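Pyridoxal 5'-phosphate synthase subunit PdxT (Thermus thermophilus, PDB 2YWD) probably hydrolyses glutamine to glutamate and ammonia, which is channelled to the partner subunit PdxS for the synthesis of pyridoxal 5'-phosphate. Local coordinates at residues Val5-Leu10 and Ile26-Arg32; Ala20-Leu24 and Glu177-Arg183; Glu63-Arg67 and Pro98-Val102; Glu121-Glu126 and Glu149-Leu154; Arg162-Leu167 and Tyr184-Leu188. All coordinates share one frame; numbering follows the deposited sequence.

Interaction 1: residues Val5-Leu10 and Ile26-Arg32; sequences VGVLAL and IEAKEVR
Four backbone hydrogen bonds zip Val5-Ala9 to Lys29-Val31 in parallel register. Lys29 N gives to Val5 O at 2.9 Å, Lys29 O takes Val7 N, Val7 O takes Val31 N almost straight (178° at the hydrogen), and Val31 O closes the ladder on Ala9 N. Water bridges extend it at both ends: one water joins Val5 N to Glu27 O, another joins Ala9 O to Arg32 NE. Arg32 also reaches back to Glu30 of the strand it follows, pairing with its carboxylate in a salt bridge. Ala9 CB lies over the Arg32 guanidinium, 4.0 Å above the centre of the flat group. The two strands are the ends of a right-handed beta-alpha-beta crossover through helix 14-22; strand 29-31 is an edge strand of the central sheet. On the helix side, Val7 CG2 meets Ala28 CB at 3.9 Å; Val7 and Ala28 continue onto Phe14 and Leu21 of that helix. Leu8 and Val31 share the other face, where Leu8 CD1 comes within 4.0 Å of Val31 CG1. Ahead of strand 29-31, Ile26 CG2 abuts Val5 CB at 3.8 Å, the side chains crossing at about a right angle.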
# COMPACT_ATOMS: atom_id res chain seq x y z
N VAL A 5 6.32 11.02 -8.33
CA VAL A 5 5.53 10.29 -7.33
C VAL A 5 4.04 10.38 -7.64
O VAL A 5 3.50 11.47 -7.81
CB VAL A 5 5.76 10.83 -5.91
CG1 VAL A 5 5.00 9.97 -4.90
CG2 VAL A 5 7.25 10.82 -5.58
N GLY A 6 3.38 9.23 -7.71
CA GLY A 6 1.96 9.25 -7.99
C GLY A 6 1.15 8.48 -6.96
O GLY A 6 1.69 7.71 -6.17
N VAL A 7 -0.16 8.72 -6.97
CA VAL A 7 -1.09 8.03 -6.08
C VAL A 7 -2.21 7.55 -7.00
O VAL A 7 -2.78 8.35 -7.74
CB VAL A 7 -1.68 8.98 -5.02
CG1 VAL A 7 -2.61 8.20 -4.09
CG2 VAL A 7 -0.56 9.63 -4.22
N LEU A 8 -2.51 6.26 -6.97
CA LEU A 8 -3.57 5.71 -7.82
C LEU A 8 -4.87 6.40 -7.40
O LEU A 8 -5.24 6.36 -6.23
CB LEU A 8 -3.68 4.20 -7.63
CG LEU A 8 -4.56 3.46 -8.64
CD1 LEU A 8 -4.02 3.65 -10.06
CD2 LEU A 8 -4.58 1.98 -8.29
N ALA A 9 -5.54 7.03 -8.36
CA ALA A 9 -6.77 7.76 -8.06
C ALA A 9 -8.00 7.27 -8.82
O ALA A 9 -8.76 8.07 -9.37
CB ALA A 9 -6.56 9.24 -8.32
N LEU A 10 -8.20 5.96 -8.86
CA LEU A 10 -9.35 5.39 -9.55
C LEU A 10 -10.57 5.40 -8.63
O LEU A 10 -11.70 5.54 -9.09
CB LEU A 10 -9.04 3.96 -9.98
CG LEU A 10 -7.89 3.82 -10.99
CD1 LEU A 10 -7.66 2.35 -11.29
CD2 LEU A 10 -8.23 4.58 -12.26
N ILE A 26 6.46 17.15 -1.96
CA ILE A 26 6.03 16.48 -3.18
C ILE A 26 4.62 16.86 -3.63
O ILE A 26 3.71 16.98 -2.81
CB ILE A 26 6.07 14.93 -3.00
CG1 ILE A 26 7.50 14.45 -2.77
CG2 ILE A 26 5.45 14.24 -4.21
CD1 ILE A 26 8.38 14.52 -3.99
N GLU A 27 4.46 17.08 -4.93
CA GLU A 27 3.15 17.37 -5.50
C GLU A 27 2.80 16.09 -6.24
O GLU A 27 3.25 15.87 -7.36
CB GLU A 27 3.22 18.56 -6.46
CG GLU A 27 3.16 19.91 -5.76
CD GLU A 27 1.90 20.08 -4.93
OE1 GLU A 27 0.79 19.96 -5.49
OE2 GLU A 27 2.01 20.33 -3.71
N ALA A 28 2.02 15.24 -5.58
CA ALA A 28 1.63 13.95 -6.13
C ALA A 28 0.79 14.00 -7.39
O ALA A 28 -0.12 14.81 -7.52
CB ALA A 28 0.91 13.15 -5.06
N LYS A 29 1.11 13.11 -8.32
CA LYS A 29 0.39 13.01 -9.57
C LYS A 29 -0.76 12.02 -9.39
O LYS A 29 -0.55 10.91 -8.90
CB LYS A 29 1.32 12.54 -10.69
CG LYS A 29 0.63 12.06 -11.96
CD LYS A 29 -0.30 13.12 -12.54
CE LYS A 29 -1.07 12.57 -13.74
NZ LYS A 29 -2.02 13.58 -14.31
N GLU A 30 -1.97 12.43 -9.75
CA GLU A 30 -3.11 11.54 -9.64
C GLU A 30 -3.11 10.61 -10.84
O GLU A 30 -3.20 11.06 -11.99
CB GLU A 30 -4.42 12.35 -9.58
CG GLU A 30 -4.66 12.99 -8.22
CD GLU A 30 -5.92 13.83 -8.16
OE1 GLU A 30 -6.89 13.50 -8.88
OE2 GLU A 30 -5.95 14.80 -7.39
N VAL A 31 -3.00 9.31 -10.58
CA VAL A 31 -2.96 8.32 -11.65
C VAL A 31 -4.36 7.77 -11.92
O VAL A 31 -4.97 7.14 -11.05
CB VAL A 31 -2.00 7.16 -11.28
CG1 VAL A 31 -1.97 6.12 -12.39
CG2 VAL A 31 -0.60 7.72 -11.05
N ARG A 32 -4.87 8.02 -13.11
CA ARG A 32 -6.19 7.54 -13.51
C ARG A 32 -6.14 6.79 -14.83
O ARG A 32 -7.10 6.13 -15.21
CB ARG A 32 -7.18 8.70 -13.64
CG ARG A 32 -7.57 9.35 -12.33
CD ARG A 32 -8.84 10.18 -12.50
NE ARG A 32 -9.24 10.80 -11.25
CZ ARG A 32 -8.58 11.80 -10.67
NH1 ARG A 32 -7.48 12.29 -11.24
NH2 ARG A 32 -9.01 12.30 -9.52
O HOH W 1 5.57 13.78 -8.03
O HOH W 2 -11.06 9.41 -9.47

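Interaction 2: residues Ala20-Leu24 and Glu177-Arg183; sequences ALKRL and EDPRLHR
This is a mixed apolar and charged contact: the end of helix 14-22 and the residues just after it meet the start of helix 180-189 and the turn leading into it. At its centre Leu24 pushes in with CG beside its own nitrogen (chi1 -64°), which sends one methyl to each of two neighbours: CD1 reaches His182 CB at 3.7 Å and CD2 reaches Pro179 CB at 3.8 Å. Deeper in, Ala20 CB lies over one face of the His182 imidazole, a CH-pi contact 4.0 Å from the ring centroid, while Leu21 CD2 approaches His182 CD2 obliquely. His182 NE2 is hydrogen-bonded to His17, and the ring touches the Cys-His-Glu triad predicted for this class I glutamine amidotransferase, lying near Glu174. Asp178 caps the second helix: its OD1 accepts Arg180 N, and the Arg180 side chain grips the same carboxylate side-on through NE and NH2. On the solvent side, Arg23 NH2 forms a salt bridge with Glu177 OE1 at 2.9 Å, approaching on the anti side but 34° out of the carboxylate plane, and the oxygen is tilted from the guanidinium plane too. Arg183, bent at chi2 and chi3, folds back along Leu24; a water links Leu24 O to Arg183 NH1.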
# COMPACT_ATOMS: atom_id res chain seq x y z
N ALA A 20 -0.42 14.10 2.57
CA ALA A 20 0.70 13.62 3.35
C ALA A 20 2.01 13.85 2.59
O ALA A 20 3.03 14.20 3.18
CB ALA A 20 0.53 12.13 3.66
N LEU A 21 1.97 13.65 1.28
CA LEU A 21 3.15 13.83 0.44
C LEU A 21 3.60 15.29 0.35
O LEU A 21 4.77 15.57 0.08
CB LEU A 21 2.90 13.26 -0.96
CG LEU A 21 2.90 11.73 -1.03
CD1 LEU A 21 2.42 11.26 -2.40
CD2 LEU A 21 4.31 11.21 -0.76
N LYS A 22 2.68 16.22 0.58
CA LYS A 22 3.04 17.64 0.53
C LYS A 22 4.07 17.95 1.61
O LYS A 22 4.95 18.80 1.41
CB LYS A 22 1.81 18.52 0.72
CG LYS A 22 0.79 18.44 -0.41
CD LYS A 22 -0.38 19.39 -0.18
CE LYS A 22 -1.16 19.04 1.08
NZ LYS A 22 -2.37 19.90 1.27
N ARG A 23 3.98 17.26 2.74
CA ARG A 23 4.91 17.49 3.84
C ARG A 23 6.33 17.07 3.47
O ARG A 23 7.29 17.40 4.17
CB ARG A 23 4.46 16.74 5.09
CG ARG A 23 3.11 17.20 5.62
CD ARG A 23 2.91 16.83 7.08
NE ARG A 23 1.59 17.26 7.56
CZ ARG A 23 0.45 16.67 7.23
NH1 ARG A 23 0.45 15.61 6.43
NH2 ARG A 23 -0.70 17.15 7.69
N LEU A 24 6.46 16.35 2.36
CA LEU A 24 7.77 15.92 1.89
C LEU A 24 8.17 16.80 0.71
O LEU A 24 9.17 16.54 0.03
CB LEU A 24 7.72 14.45 1.45
CG LEU A 24 7.42 13.41 2.54
CD1 LEU A 24 7.55 12.02 1.96
CD2 LEU A 24 8.38 13.58 3.71
N GLU A 177 -0.24 12.99 10.71
CA GLU A 177 0.50 14.08 10.09
C GLU A 177 2.00 13.76 10.04
O GLU A 177 2.81 14.59 9.65
CB GLU A 177 0.26 15.39 10.85
CG GLU A 177 -1.19 15.84 10.80
CD GLU A 177 -1.35 17.31 11.12
OE1 GLU A 177 -0.73 18.13 10.42
OE2 GLU A 177 -2.09 17.64 12.07
N ASP A 178 2.33 12.53 10.43
CA ASP A 178 3.71 12.04 10.44
C ASP A 178 4.06 11.54 9.04
O ASP A 178 3.51 10.54 8.59
CB ASP A 178 3.83 10.90 11.46
CG ASP A 178 5.27 10.48 11.70
OD1 ASP A 178 6.13 10.72 10.83
OD2 ASP A 178 5.53 9.88 12.77
N PRO A 179 4.99 12.21 8.34
CA PRO A 179 5.38 11.80 6.99
C PRO A 179 6.58 10.86 6.91
O PRO A 179 7.03 10.53 5.81
CB PRO A 179 5.66 13.13 6.31
CG PRO A 179 6.39 13.86 7.40
CD PRO A 179 5.58 13.53 8.66
N ARG A 180 7.09 10.43 8.05
CA ARG A 180 8.27 9.56 8.07
C ARG A 180 8.14 8.22 7.35
O ARG A 180 9.12 7.72 6.81
CB ARG A 180 8.73 9.34 9.51
CG ARG A 180 9.37 10.57 10.13
CD ARG A 180 9.83 10.25 11.53
NE ARG A 180 8.71 9.81 12.35
CZ ARG A 180 8.80 8.91 13.32
NH1 ARG A 180 9.96 8.35 13.61
NH2 ARG A 180 7.71 8.57 14.00
N LEU A 181 6.95 7.62 7.36
CA LEU A 181 6.80 6.35 6.66
C LEU A 181 6.76 6.62 5.16
O LEU A 181 7.26 5.82 4.36
CB LEU A 181 5.52 5.62 7.12
CG LEU A 181 5.33 4.19 6.58
CD1 LEU A 181 6.64 3.40 6.67
CD2 LEU A 181 4.22 3.50 7.38
N HIS A 182 6.19 7.76 4.76
CA HIS A 182 6.15 8.11 3.35
C HIS A 182 7.56 8.40 2.86
O HIS A 182 7.94 8.00 1.76
CB HIS A 182 5.26 9.34 3.11
CG HIS A 182 3.80 9.05 3.11
ND1 HIS A 182 3.09 8.78 4.26
CD2 HIS A 182 2.91 8.97 2.09
CE1 HIS A 182 1.82 8.54 3.95
NE2 HIS A 182 1.69 8.65 2.64
N ARG A 183 8.35 9.09 3.68
CA ARG A 183 9.73 9.40 3.30
C ARG A 183 10.53 8.11 3.18
O ARG A 183 11.35 7.95 2.28
CB ARG A 183 10.38 10.34 4.34
CG ARG A 183 11.87 10.60 4.10
CD ARG A 183 12.14 11.20 2.73
NE ARG A 183 11.76 12.60 2.64
CZ ARG A 183 11.72 13.30 1.51
NH1 ARG A 183 12.03 12.72 0.36
NH2 ARG A 183 11.39 14.59 1.53
O HOH W 3 11.15 14.62 -1.78

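Interaction 3: residues Glu63-Arg67 and Pro98-Val102; sequences EDEVR and PRLGV
The Arg67 guanidinium is laid against Leu100, whose CD1 stands 3.8 Å above one face, offset toward the rim. Around its edge, in plane, come Glu63 OE2, Asp64 OD2, Arg99 O and a water. Arg67 NH2 points straight at Glu63 OE2 (2.7 Å, 179° at the hydrogen) and also gives to Leu100 O at 3.0 Å, where the acceptor is tilted out of the guanidinium plane. NH1 gives to Asp64 OD2, and NE reaches Leu100 O through the water. With all three nitrogens engaged, the flat group has little freedom to rotate; the bend at chi3 (-64°) turns it back toward the two acids one turn earlier. Glu63 is held from a second side, because its OE1 pairs with Arg58, which also makes a weak bond to Arg99 O. Beside the charged groups the contact becomes apolar. Leu100 CD1 touches Arg67 CB at 3.6 Å and lies just as near Glu63 O, while Leu100 CD2 meets Val66 CG1 at 3.8 Å; Trp86 and Leu77 continue this patch. The arrangement is a salt-bridge network within helix 62-71, in which Glu63 and Asp64 orient Arg67, whose bond to Leu100 O joins the helix to the loop before strand 103-108.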
# COMPACT_ATOMS: atom_id res chain seq x y z
N GLU A 63 -3.09 -2.27 -14.07
CA GLU A 63 -2.57 -3.44 -13.36
C GLU A 63 -1.41 -4.09 -14.13
O GLU A 63 -0.32 -4.28 -13.60
CB GLU A 63 -3.69 -4.47 -13.19
CG GLU A 63 -3.27 -5.76 -12.47
CD GLU A 63 -4.27 -6.89 -12.68
OE1 GLU A 63 -5.48 -6.64 -12.55
OE2 GLU A 63 -3.84 -8.03 -12.96
N ASP A 64 -1.65 -4.42 -15.39
CA ASP A 64 -0.64 -5.06 -16.22
C ASP A 64 0.62 -4.23 -16.42
O ASP A 64 1.73 -4.77 -16.38
CB ASP A 64 -1.28 -5.44 -17.56
CG ASP A 64 -2.44 -6.41 -17.39
OD1 ASP A 64 -3.38 -6.39 -18.22
OD2 ASP A 64 -2.41 -7.21 -16.43
N GLU A 65 0.47 -2.93 -16.63
CA GLU A 65 1.63 -2.05 -16.82
C GLU A 65 2.42 -1.96 -15.52
O GLU A 65 3.66 -1.97 -15.53
CB GLU A 65 1.18 -0.66 -17.27
CG GLU A 65 2.32 0.32 -17.58
CD GLU A 65 3.28 -0.19 -18.64
OE1 GLU A 65 2.86 -0.97 -19.52
OE2 GLU A 65 4.47 0.20 -18.61
N VAL A 66 1.72 -1.87 -14.40
CA VAL A 66 2.41 -1.80 -13.12
C VAL A 66 3.20 -3.09 -12.89
O VAL A 66 4.35 -3.05 -12.45
CB VAL A 66 1.41 -1.58 -11.96
CG1 VAL A 66 2.11 -1.79 -10.63
CG2 VAL A 66 0.83 -0.17 -12.02
N ARG A 67 2.59 -4.23 -13.20
CA ARG A 67 3.27 -5.51 -13.03
C ARG A 67 4.58 -5.52 -13.82
O ARG A 67 5.63 -5.96 -13.33
CB ARG A 67 2.37 -6.67 -13.48
CG ARG A 67 3.00 -8.05 -13.26
CD ARG A 67 2.05 -9.21 -13.62
NE ARG A 67 0.86 -9.26 -12.77
CZ ARG A 67 -0.34 -8.82 -13.12
NH1 ARG A 67 -0.54 -8.29 -14.33
NH2 ARG A 67 -1.35 -8.89 -12.26
N PRO A 98 -9.86 -9.19 -8.58
CA PRO A 98 -8.88 -8.49 -9.42
C PRO A 98 -7.82 -7.83 -8.54
O PRO A 98 -8.15 -7.11 -7.60
CB PRO A 98 -9.73 -7.45 -10.15
CG PRO A 98 -11.07 -8.13 -10.25
CD PRO A 98 -11.23 -8.75 -8.89
N ARG A 99 -6.55 -8.09 -8.84
CA ARG A 99 -5.45 -7.53 -8.05
C ARG A 99 -4.13 -7.67 -8.78
O ARG A 99 -4.04 -8.41 -9.76
CB ARG A 99 -5.36 -8.25 -6.71
CG ARG A 99 -5.08 -9.74 -6.84
CD ARG A 99 -5.13 -10.42 -5.49
NE ARG A 99 -4.82 -11.84 -5.56
CZ ARG A 99 -5.66 -12.78 -5.98
NH1 ARG A 99 -6.88 -12.45 -6.37
NH2 ARG A 99 -5.28 -14.05 -5.99
N LEU A 100 -3.11 -6.96 -8.30
CA LEU A 100 -1.77 -7.03 -8.90
C LEU A 100 -1.13 -8.36 -8.52
O LEU A 100 -0.62 -9.08 -9.37
CB LEU A 100 -0.90 -5.87 -8.42
CG LEU A 100 0.55 -5.88 -8.92
CD1 LEU A 100 0.57 -5.86 -10.45
CD2 LEU A 100 1.30 -4.68 -8.36
N GLY A 101 -1.15 -8.66 -7.22
CA GLY A 101 -0.61 -9.92 -6.73
C GLY A 101 0.89 -10.15 -6.79
O GLY A 101 1.33 -11.29 -6.90
N VAL A 102 1.68 -9.09 -6.69
CA VAL A 102 3.13 -9.24 -6.74
C VAL A 102 3.73 -9.57 -5.37
O VAL A 102 4.77 -10.22 -5.27
CB VAL A 102 3.81 -7.95 -7.29
CG1 VAL A 102 3.54 -6.78 -6.36
CG2 VAL A 102 5.30 -8.17 -7.46
O HOH W 4 1.44 -10.63 -10.36

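Interaction 4: residues Glu121-Glu126 and Glu149-Leu154; sequences EDLEVE and EVLARL
Val125, Glu126, Leu151 and Ala152 form the close half of this contact. Glu126 N gives to Leu151 O at 2.8 Å, in the carbonyl plane and nearly straight (172°), and the same oxygen lies 3.4 Å from Val125 CA in a CA-H...O contact. Beside it, Ala152 CB fits against Glu124 O at 3.5 Å and against Val125 CG2 at 4.0 Å; Leu160 lies next to both side chains. Farther along, the strands part, and direct backbone pairing gives way to water. One water accepts from Glu124 N and donates to Arg153 O; another accepts from Arg153 N and lies by Glu124 O. At this end Leu154, with CG anti to its nitrogen (chi1 172°), extends CD1 across Glu121 to meet Glu121 CG at 3.6 Å. The far end, at Glu126 and Glu149, is charged: Glu126 OE1 and Glu149 OE2 are only 3.2 Å apart with their carboxylates 77° from parallel, like charges that would probably raise the affinity of one for a proton. Here strand 118-125 of a two-stranded hairpin runs roughly antiparallel to 149-154, an edge strand of the central sheet, just where Leu151 and Ala152 together face Leu160 in a classic beta bulge.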
# COMPACT_ATOMS: atom_id res chain seq x y z
N GLU A 121 -3.01 2.19 17.31
CA GLU A 121 -1.95 1.59 18.10
C GLU A 121 -0.59 2.20 17.79
O GLU A 121 -0.28 2.48 16.63
CB GLU A 121 -1.85 0.09 17.81
CG GLU A 121 -3.05 -0.75 18.20
CD GLU A 121 -3.22 -0.84 19.70
OE1 GLU A 121 -2.21 -0.71 20.43
OE2 GLU A 121 -4.36 -1.07 20.16
N ASP A 122 0.23 2.40 18.81
CA ASP A 122 1.57 2.92 18.57
C ASP A 122 2.39 1.72 18.12
O ASP A 122 2.39 0.68 18.78
CB ASP A 122 2.15 3.54 19.84
CG ASP A 122 1.53 4.88 20.15
OD1 ASP A 122 1.53 5.75 19.24
OD2 ASP A 122 1.05 5.07 21.28
N LEU A 123 3.09 1.86 17.00
CA LEU A 123 3.87 0.76 16.46
C LEU A 123 5.37 1.04 16.40
O LEU A 123 5.79 2.19 16.25
CB LEU A 123 3.38 0.42 15.05
CG LEU A 123 1.87 0.30 14.83
CD1 LEU A 123 1.59 0.30 13.33
CD2 LEU A 123 1.34 -0.97 15.48
N GLU A 124 6.16 -0.01 16.51
CA GLU A 124 7.60 0.11 16.42
C GLU A 124 8.00 -0.32 15.02
O GLU A 124 7.86 -1.49 14.66
CB GLU A 124 8.29 -0.77 17.46
CG GLU A 124 8.35 -0.13 18.83
CD GLU A 124 9.00 1.24 18.78
OE1 GLU A 124 10.16 1.33 18.30
OE2 GLU A 124 8.37 2.22 19.22
N VAL A 125 8.48 0.63 14.22
CA VAL A 125 8.89 0.36 12.85
C VAL A 125 10.40 0.27 12.75
O VAL A 125 11.12 1.18 13.16
CB VAL A 125 8.39 1.47 11.91
CG1 VAL A 125 8.82 1.18 10.48
CG2 VAL A 125 6.87 1.59 12.00
N GLU A 126 10.89 -0.84 12.21
CA GLU A 126 12.32 -1.06 12.07
C GLU A 126 12.98 0.05 11.27
O GLU A 126 12.55 0.38 10.16
CB GLU A 126 12.58 -2.41 11.40
CG GLU A 126 14.06 -2.72 11.20
CD GLU A 126 14.29 -4.02 10.45
OE1 GLU A 126 13.75 -4.16 9.33
OE2 GLU A 126 15.01 -4.90 10.97
N GLU A 149 10.00 -9.16 4.26
CA GLU A 149 10.52 -8.64 5.52
C GLU A 149 9.42 -7.97 6.34
O GLU A 149 8.61 -7.21 5.81
CB GLU A 149 11.65 -7.65 5.22
CG GLU A 149 12.19 -6.91 6.43
CD GLU A 149 13.42 -6.08 6.08
OE1 GLU A 149 13.40 -5.39 5.04
OE2 GLU A 149 14.40 -6.12 6.86
N VAL A 150 9.38 -8.26 7.64
CA VAL A 150 8.39 -7.64 8.52
C VAL A 150 9.04 -6.43 9.18
O VAL A 150 9.98 -6.58 9.95
CB VAL A 150 7.90 -8.62 9.61
CG1 VAL A 150 6.92 -7.92 10.54
CG2 VAL A 150 7.25 -9.84 8.97
N LEU A 151 8.54 -5.24 8.87
CA LEU A 151 9.09 -4.01 9.42
C LEU A 151 8.38 -3.53 10.69
O LEU A 151 8.91 -2.71 11.43
CB LEU A 151 9.05 -2.91 8.37
CG LEU A 151 9.83 -3.19 7.08
CD1 LEU A 151 9.61 -2.07 6.08
CD2 LEU A 151 11.31 -3.34 7.41
N ALA A 152 7.17 -4.05 10.93
CA ALA A 152 6.41 -3.66 12.11
C ALA A 152 5.33 -4.67 12.44
O ALA A 152 4.75 -5.29 11.54
CB ALA A 152 5.78 -2.27 11.90
N ARG A 153 5.06 -4.83 13.73
CA ARG A 153 4.05 -5.77 14.20
C ARG A 153 3.16 -5.15 15.27
O ARG A 153 3.58 -4.24 15.98
CB ARG A 153 4.70 -7.01 14.82
CG ARG A 153 5.61 -7.81 13.91
CD ARG A 153 6.40 -8.84 14.73
NE ARG A 153 7.39 -9.55 13.91
CZ ARG A 153 7.17 -10.69 13.27
NH1 ARG A 153 5.98 -11.29 13.35
NH2 ARG A 153 8.14 -11.24 12.55
N LEU A 154 1.93 -5.64 15.36
CA LEU A 154 1.02 -5.22 16.41
C LEU A 154 1.07 -6.48 17.26
O LEU A 154 0.45 -7.48 16.92
CB LEU A 154 -0.39 -5.00 15.88
CG LEU A 154 -1.43 -4.73 16.97
CD1 LEU A 154 -0.93 -3.66 17.93
CD2 LEU A 154 -2.74 -4.30 16.32
O HOH W 5 6.90 -3.82 15.60
O HOH W 6 5.01 -2.38 17.49

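Interaction 5: residues Arg162-Leu167 and Tyr184-Leu188; sequences RQGKVL and YFLEL
Arg162 and Leu167 flank a type II' beta turn, Gln163 to Val166, in the beta hairpin that joins strands 157-163 and 166-169, and both side chains meet helix 180-189 where it packs on the central sheet. The polar part belongs to Arg162. Its chain is fully extended, with CG anti to the nitrogen (chi1 174°), and carries the guanidinium out to Tyr184, where Arg162 NH1 donates to Tyr184 OH at 3.1 Å. The hydroxyl lies in the guanidinium plane, while the phenol ring is turned 80° to it. Arg162 NE donates to Gly164 O at 2.8 Å, in the carbonyl plane, so the hairpin's own turn helps fix the rotation of the group. Contacts over its flat face come next: Leu188 CD2 stands 3.8 Å above the centre of the guanidinium, with Leu188 CB 3.7 Å from Arg162 NH2. Lys165 CE lies 3.7 Å from Leu188 O, and Leu188 CD1 meets the Lys165 backbone. The apolar packing centres on Leu167, which faces the helix and meets Tyr184 and Phe185; Phe185 continues onto Phe78 and Ile44 of the sheet. Leu167 CD2 meets the edge of the Tyr184 ring at Tyr184 CD2, 4.1 Å away, and lies 4.0 Å from Phe185 CB.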
# COMPACT_ATOMS: atom_id res chain seq x y z
N ARG A 162 7.70 -5.57 3.71
CA ARG A 162 8.42 -5.12 2.53
C ARG A 162 9.01 -6.29 1.74
O ARG A 162 9.50 -7.26 2.30
CB ARG A 162 9.54 -4.16 2.94
CG ARG A 162 10.46 -3.76 1.79
CD ARG A 162 11.53 -2.77 2.23
NE ARG A 162 12.45 -2.46 1.14
CZ ARG A 162 13.45 -1.58 1.21
NH1 ARG A 162 13.68 -0.90 2.33
NH2 ARG A 162 14.23 -1.38 0.16
N GLN A 163 8.92 -6.17 0.42
CA GLN A 163 9.46 -7.17 -0.49
C GLN A 163 10.12 -6.37 -1.60
O GLN A 163 9.45 -5.95 -2.55
CB GLN A 163 8.35 -8.04 -1.06
CG GLN A 163 8.81 -9.00 -2.14
CD GLN A 163 7.66 -9.75 -2.78
OE1 GLN A 163 7.03 -10.60 -2.15
NE2 GLN A 163 7.37 -9.43 -4.03
N GLY A 164 11.42 -6.14 -1.48
CA GLY A 164 12.13 -5.37 -2.49
C GLY A 164 11.62 -3.94 -2.48
O GLY A 164 11.68 -3.26 -1.46
N LYS A 165 11.11 -3.48 -3.62
CA LYS A 165 10.60 -2.12 -3.72
C LYS A 165 9.09 -2.05 -3.54
O LYS A 165 8.46 -1.07 -3.95
CB LYS A 165 11.02 -1.50 -5.05
CG LYS A 165 12.50 -1.11 -5.08
CD LYS A 165 12.89 -0.49 -6.40
CE LYS A 165 14.28 0.14 -6.32
NZ LYS A 165 15.32 -0.83 -5.87
N VAL A 166 8.52 -3.08 -2.94
CA VAL A 166 7.08 -3.15 -2.68
C VAL A 166 6.88 -3.08 -1.17
O VAL A 166 7.40 -3.90 -0.42
CB VAL A 166 6.47 -4.47 -3.19
CG1 VAL A 166 4.99 -4.53 -2.85
CG2 VAL A 166 6.66 -4.58 -4.69
N LEU A 167 6.12 -2.08 -0.74
CA LEU A 167 5.85 -1.86 0.68
C LEU A 167 4.34 -1.94 0.89
O LEU A 167 3.57 -1.45 0.06
CB LEU A 167 6.36 -0.48 1.08
CG LEU A 167 6.29 -0.08 2.55
CD1 LEU A 167 7.21 -0.97 3.37
CD2 LEU A 167 6.70 1.38 2.69
N TYR A 184 10.29 7.18 4.11
CA TYR A 184 10.97 5.88 4.09
C TYR A 184 10.72 5.23 2.72
O TYR A 184 11.63 4.68 2.10
CB TYR A 184 10.42 4.99 5.20
CG TYR A 184 10.92 3.56 5.17
CD1 TYR A 184 12.19 3.24 5.66
CD2 TYR A 184 10.14 2.54 4.64
CE1 TYR A 184 12.67 1.92 5.61
CE2 TYR A 184 10.61 1.23 4.58
CZ TYR A 184 11.87 0.93 5.07
OH TYR A 184 12.33 -0.37 5.02
N PHE A 185 9.47 5.31 2.26
CA PHE A 185 9.09 4.75 0.97
C PHE A 185 9.79 5.46 -0.19
O PHE A 185 10.32 4.81 -1.10
CB PHE A 185 7.56 4.82 0.79
CG PHE A 185 7.10 4.44 -0.60
CD1 PHE A 185 7.46 3.21 -1.15
CD2 PHE A 185 6.33 5.31 -1.35
CE1 PHE A 185 7.05 2.85 -2.43
CE2 PHE A 185 5.91 4.97 -2.64
CZ PHE A 185 6.27 3.73 -3.18
N LEU A 186 9.79 6.78 -0.17
CA LEU A 186 10.43 7.53 -1.24
C LEU A 186 11.93 7.24 -1.30
O LEU A 186 12.51 7.18 -2.38
CB LEU A 186 10.21 9.04 -1.06
CG LEU A 186 8.75 9.49 -1.10
CD1 LEU A 186 8.70 11.01 -1.18
CD2 LEU A 186 8.04 8.88 -2.31
N GLU A 187 12.54 7.05 -0.14
CA GLU A 187 13.97 6.75 -0.08
C GLU A 187 14.26 5.41 -0.75
O GLU A 187 15.20 5.29 -1.53
CB GLU A 187 14.45 6.73 1.37
CG GLU A 187 14.50 8.10 2.04
CD GLU A 187 15.71 8.92 1.64
OE1 GLU A 187 16.83 8.57 2.07
OE2 GLU A 187 15.56 9.92 0.89
N LEU A 188 13.44 4.40 -0.47
CA LEU A 188 13.66 3.09 -1.07
C LEU A 188 13.33 3.11 -2.57
O LEU A 188 13.81 2.27 -3.33
CB LEU A 188 12.84 2.02 -0.33
CG LEU A 188 11.33 1.90 -0.50
CD1 LEU A 188 11.00 1.21 -1.82
CD2 LEU A 188 10.76 1.08 0.66

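Interactions 1, 4 and 5 all reach the seven-stranded mixed sheet: interaction 1 at the edge strand 29-31, interaction 4 at the other edge, 149-154, with centres about 26 Å apart on opposite sides of the chain's centre, and interaction 5 between them. Helix 180-189 serves interactions 2 and 5, and its Leu186 touches Leu24, Val5 and Ile26, joining interactions 1, 2 and 5. Along the chain, interaction 1 closes before 3, 4 and 5 open in turn; interaction 2 crosses 1 and 5 and encloses 3 and 4. Interaction 3 meets interaction 5 through Val102 and Gln163. Helix 180-189 is thus joined to both sheet edges, with interaction 2 lying nearest the predicted triad.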